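Local coordinates for protein LAE5 (Uncultured bacterium, PDB 5JD3) that probably hydrolyses ester bonds as a GDSL-like (SGNH-type) lipase/acylhydrolase, at residues C189-Y201 against A220-T233. Sequence-based numbering, arbitrary orientation.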
loop_
_atom_site.group_PDB
_atom_site.type_symbol
_atom_site.label_atom_id
_atom_site.label_comp_id
_atom_site.label_asym_id
_atom_site.label_seq_id
_atom_site.Cartn_x
_atom_site.Cartn_y
_atom_site.Cartn_z
ATOM N N CYS A 189 10.138 -9.289 5.525
ATOM C CA CYS A 189 9.681 -8.222 4.648
ATOM C C CYS A 189 9.963 -6.857 5.256
ATOM O O CYS A 189 10.043 -6.715 6.476
ATOM C CB CYS A 189 8.185 -8.359 4.362
ATOM S SG CYS A 189 7.698 -9.964 3.714
ATOM N N LEU A 190 10.118 -5.856 4.398
ATOM C CA LEU A 190 10.242 -4.480 4.852
ATOM C C LEU A 190 8.853 -3.932 5.152
ATOM O O LEU A 190 7.946 -4.043 4.328
ATOM C CB LEU A 190 10.945 -3.621 3.799
ATOM C CG LEU A 190 11.101 -2.130 4.107
ATOM C CD1 LEU A 190 11.848 -1.927 5.415
ATOM C CD2 LEU A 190 11.813 -1.424 2.965
ATOM N N LEU A 191 8.679 -3.354 6.336
ATOM C CA LEU A 191 7.383 -2.800 6.700
ATOM C C LEU A 191 7.401 -1.279 6.740
ATOM O O LEU A 191 8.193 -0.673 7.460
ATOM C CB LEU A 191 6.915 -3.339 8.051
ATOM C CG LEU A 191 5.522 -2.829 8.425
ATOM C CD1 LEU A 191 4.596 -3.990 8.714
ATOM C CD2 LEU A 191 5.571 -1.868 9.609
ATOM N N VAL A 192 6.514 -0.672 5.961
ATOM C CA VAL A 192 6.346 0.773 5.974
ATOM C C VAL A 192 5.197 1.156 6.898
ATOM O O VAL A 192 4.051 0.765 6.675
ATOM C CB VAL A 192 6.078 1.325 4.564
ATOM C CG1 VAL A 192 5.834 2.822 4.622
ATOM C CG2 VAL A 192 7.243 1.007 3.644
ATOM N N ASP A 193 5.512 1.915 7.941
ATOM C CA ASP A 193 4.504 2.353 8.896
ATOM C C ASP A 193 3.798 3.610 8.397
ATOM O O ASP A 193 4.120 4.724 8.809
ATOM C CB ASP A 193 5.136 2.604 10.267
ATOM C CG ASP A 193 4.110 2.955 11.328
ATOM O OD1 ASP A 193 4.487 3.602 12.327
ATOM O OD2 ASP A 193 2.929 2.583 11.163
ATOM N N VAL A 194 2.838 3.418 7.498
ATOM C CA VAL A 194 2.060 4.517 6.941
ATOM C C VAL A 194 1.169 5.153 8.004
ATOM O O VAL A 194 1.031 6.377 8.060
ATOM C CB VAL A 194 1.186 4.043 5.764
ATOM C CG1 VAL A 194 0.426 5.213 5.155
ATOM C CG2 VAL A 194 2.043 3.352 4.713
ATOM N N GLN A 195 0.568 4.314 8.842
ATOM C CA GLN A 195 -0.301 4.785 9.918
ATOM C C GLN A 195 0.446 5.724 10.857
ATOM O O GLN A 195 -0.068 6.775 11.235
ATOM C CB GLN A 195 -0.872 3.604 10.705
ATOM C CG GLN A 195 -1.770 4.006 11.864
ATOM C CD GLN A 195 -3.041 4.691 11.404
ATOM O OE1 GLN A 195 -3.980 4.040 10.944
ATOM N NE2 GLN A 195 -3.079 6.014 11.526
ATOM N N GLY A 196 1.662 5.335 11.227
ATOM C CA GLY A 196 2.499 6.156 12.081
ATOM C C GLY A 196 2.845 7.475 11.420
ATOM O O GLY A 196 2.919 8.510 12.083
ATOM N N ALA A 197 3.056 7.436 10.108
ATOM C CA ALA A 197 3.356 8.638 9.340
ATOM C C ALA A 197 2.194 9.621 9.407
ATOM O O ALA A 197 2.397 10.824 9.572
ATOM C CB ALA A 197 3.672 8.284 7.893
ATOM N N PHE A 198 0.976 9.102 9.283
ATOM C CA PHE A 198 -0.215 9.933 9.405
ATOM C C PHE A 198 -0.368 10.455 10.829
ATOM O O PHE A 198 -0.772 11.599 11.035
ATOM C CB PHE A 198 -1.468 9.159 8.987
ATOM C CG PHE A 198 -1.728 9.177 7.506
ATOM C CD1 PHE A 198 -1.985 10.371 6.851
ATOM C CD2 PHE A 198 -1.729 8.002 6.772
ATOM C CE1 PHE A 198 -2.227 10.394 5.490
ATOM C CE2 PHE A 198 -1.971 8.020 5.408
ATOM C CZ PHE A 198 -2.221 9.217 4.768
ATOM N N ASP A 199 -0.034 9.617 11.808
ATOM C CA ASP A 199 -0.123 10.003 13.214
ATOM C C ASP A 199 0.785 11.187 13.531
ATOM O O ASP A 199 0.453 12.027 14.367
ATOM C CB ASP A 199 0.227 8.823 14.124
ATOM C CG ASP A 199 -0.848 7.753 14.130
ATOM O OD1 ASP A 199 -1.921 7.982 13.531
ATOM O OD2 ASP A 199 -0.625 6.688 14.742
ATOM N N ARG A 200 1.932 11.248 12.863
ATOM C CA ARG A 200 2.852 12.367 13.032
ATOM C C ARG A 200 2.286 13.630 12.395
ATOM O O ARG A 200 2.372 14.719 12.964
ATOM C CB ARG A 200 4.220 12.036 12.436
ATOM C CG ARG A 200 5.181 11.388 13.420
ATOM C CD ARG A 200 6.409 10.836 12.716
ATOM N NE ARG A 200 6.185 9.483 12.216
ATOM C CZ ARG A 200 6.682 9.015 11.077
ATOM N NH1 ARG A 200 6.427 7.768 10.702
ATOM N NH2 ARG A 200 7.431 9.794 10.309
ATOM N N TYR A 201 1.703 13.475 11.211
ATOM C CA TYR A 201 1.079 14.588 10.506
ATOM C C TYR A 201 -0.082 15.164 11.311
ATOM O O TYR A 201 -0.247 16.381 11.395
ATOM C CB TYR A 201 0.587 14.139 9.127
ATOM C CG TYR A 201 0.104 15.268 8.241
ATOM C CD1 TYR A 201 0.946 15.848 7.301
ATOM C CD2 TYR A 201 -1.197 15.750 8.339
ATOM C CE1 TYR A 201 0.508 16.878 6.487
ATOM C CE2 TYR A 201 -1.640 16.780 7.533
ATOM C CZ TYR A 201 -0.786 17.338 6.608
ATOM O OH TYR A 201 -1.228 18.362 5.802
ATOM N N ALA A 220 -1.445 16.006 -0.562
ATOM C CA ALA A 220 -0.611 16.105 0.631
ATOM C C ALA A 220 -0.620 14.801 1.420
ATOM O O ALA A 220 0.415 14.361 1.923
ATOM C CB ALA A 220 -1.076 17.257 1.508
ATOM N N GLY A 221 -1.795 14.187 1.523
ATOM C CA GLY A 221 -1.938 12.923 2.219
ATOM C C GLY A 221 -1.197 11.802 1.520
ATOM O O GLY A 221 -0.582 10.953 2.166
ATOM N N HIS A 222 -1.255 11.796 0.192
ATOM C CA HIS A 222 -0.534 10.804 -0.596
ATOM C C HIS A 222 0.973 11.013 -0.482
ATOM O O HIS A 222 1.748 10.061 -0.574
ATOM C CB HIS A 222 -0.968 10.857 -2.062
ATOM C CG HIS A 222 -2.266 10.161 -2.333
ATOM N ND1 HIS A 222 -2.356 8.796 -2.504
ATOM C CD2 HIS A 222 -3.525 10.640 -2.469
ATOM C CE1 HIS A 222 -3.614 8.465 -2.732
ATOM N NE2 HIS A 222 -4.344 9.566 -2.716
ATOM N N GLN A 223 1.382 12.262 -0.279
ATOM C CA GLN A 223 2.794 12.576 -0.103
ATOM C C GLN A 223 3.285 12.030 1.235
ATOM O O GLN A 223 4.440 11.626 1.364
ATOM C CB GLN A 223 3.030 14.086 -0.187
ATOM C CG GLN A 223 4.498 14.479 -0.281
ATOM C CD GLN A 223 5.119 14.111 -1.615
ATOM O OE1 GLN A 223 4.799 14.703 -2.646
ATOM N NE2 GLN A 223 6.011 13.127 -1.602
ATOM N N VAL A 224 2.397 12.019 2.223
ATOM C CA VAL A 224 2.695 11.420 3.519
ATOM C C VAL A 224 2.956 9.929 3.348
ATOM O O VAL A 224 3.918 9.387 3.895
ATOM C CB VAL A 224 1.544 11.635 4.525
ATOM C CG1 VAL A 224 1.714 10.734 5.742
ATOM C CG2 VAL A 224 1.465 13.098 4.938
ATOM N N ILE A 225 2.095 9.274 2.575
ATOM C CA ILE A 225 2.247 7.856 2.278
ATOM C C ILE A 225 3.541 7.593 1.515
ATOM O O ILE A 225 4.295 6.676 1.846
ATOM C CB ILE A 225 1.060 7.322 1.454
ATOM C CG1 ILE A 225 -0.247 7.495 2.228
ATOM C CG2 ILE A 225 1.273 5.863 1.090
ATOM C CD1 ILE A 225 -1.472 7.048 1.461
ATOM N N ALA A 226 3.791 8.409 0.497
ATOM C CA ALA A 226 4.969 8.255 -0.347
ATOM C C ALA A 226 6.261 8.457 0.440
ATOM O O ALA A 226 7.228 7.721 0.256
ATOM C CB ALA A 226 4.908 9.225 -1.518
ATOM N N ASN A 227 6.271 9.454 1.318
ATOM C CA ASN A 227 7.463 9.772 2.097
ATOM C C ASN A 227 7.785 8.707 3.141
ATOM O O ASN A 227 8.948 8.506 3.491
ATOM C CB ASN A 227 7.308 11.134 2.773
ATOM C CG ASN A 227 7.454 12.286 1.797
ATOM O OD1 ASN A 227 7.608 12.078 0.593
ATOM N ND2 ASN A 227 7.404 13.507 2.312
ATOM N N ALA A 228 6.755 8.030 3.638
ATOM C CA ALA A 228 6.955 6.923 4.564
ATOM C C ALA A 228 7.643 5.768 3.845
ATOM O O ALA A 228 8.543 5.127 4.390
ATOM C CB ALA A 228 5.630 6.475 5.156
ATOM N N PHE A 229 7.210 5.522 2.613
ATOM C CA PHE A 229 7.790 4.489 1.763
ATOM C C PHE A 229 9.251 4.794 1.449
ATOM O O PHE A 229 10.120 3.932 1.591
ATOM C CB PHE A 229 6.979 4.363 0.467
ATOM C CG PHE A 229 7.464 3.282 -0.462
ATOM C CD1 PHE A 229 6.886 2.024 -0.439
ATOM C CD2 PHE A 229 8.476 3.531 -1.375
ATOM C CE1 PHE A 229 7.320 1.030 -1.296
ATOM C CE2 PHE A 229 8.915 2.541 -2.233
ATOM C CZ PHE A 229 8.337 1.290 -2.194
ATOM N N LEU A 230 9.508 6.025 1.017
ATOM C CA LEU A 230 10.849 6.455 0.636
ATOM C C LEU A 230 11.824 6.396 1.805
ATOM O O LEU A 230 12.967 5.964 1.649
ATOM C CB LEU A 230 10.807 7.874 0.067
ATOM C CG LEU A 230 10.067 8.033 -1.261
ATOM C CD1 LEU A 230 9.778 9.496 -1.544
ATOM C CD2 LEU A 230 10.869 7.412 -2.395
ATOM N N ALA A 231 11.366 6.833 2.974
ATOM C CA ALA A 231 12.193 6.826 4.175
ATOM C C ALA A 231 12.558 5.402 4.579
ATOM O O ALA A 231 13.698 5.128 4.956
ATOM C CB ALA A 231 11.478 7.535 5.315
ATOM N N ALA A 232 11.584 4.501 4.493
ATOM C CA ALA A 232 11.795 3.102 4.849
ATOM C C ALA A 232 12.752 2.422 3.875
ATOM O O ALA A 232 13.456 1.481 4.240
ATOM C CB ALA A 232 10.467 2.362 4.891
ATOM N N THR A 233 12.770 2.901 2.637
ATOM C CA THR A 233 13.651 2.350 1.614
ATOM C C THR A 233 14.899 3.214 1.445
ATOM O O THR A 233 15.694 3.001 0.531
ATOM C CB THR A 233 12.931 2.218 0.259
ATOM O OG1 THR A 233 12.478 3.506 -0.172
ATOM C CG2 THR A 233 11.738 1.281 0.382
#
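Asp193 OD2 is gripped twice: Gly196 N reaches it at 3.0 Å from above the carboxylate plane, an N-cap bond, and Arg181 adds a salt bridge. Asp193 centres an inverse gamma turn between strand 190-192 and helix 194-201, and both elements contact helix 220-232, with no hydrogen bond crossing between the segments. Along the strand, Val192 divides its branches: CG1, anti to the backbone N (chi1 177°), lies 3.5 Å from Ala228 C, whereas CG2 touches Ala232 CB at 3.7 Å. Leu190 CD2 meets Thr233 CG2 at 3.7 Å, the two side chains crossing nearly at right angles. Between the helices, Val224 sends one methyl to each of two aromatic rings. Its CG1 sits over one face of Phe198, 4.0 Å from the centroid, a CH-pi contact, while CG2 packs against Tyr201 CD1. Phe198 CZ also approaches Ile225 CG1 at 3.6 Å. The small Ala197 and Ala228 bring their CB atoms to 3.8 Å, consistent with helix axes 9.0 Å apart at 125°. Helix 220-232 packs nearly antiparallel (150°) against edge strand 190-192, joining helix 59-70 on one side of the parallel sheet, while Leu191 points to helix 168-187 on the other, consistent with the alpha/beta/alpha sandwich of SGNH hydrolases.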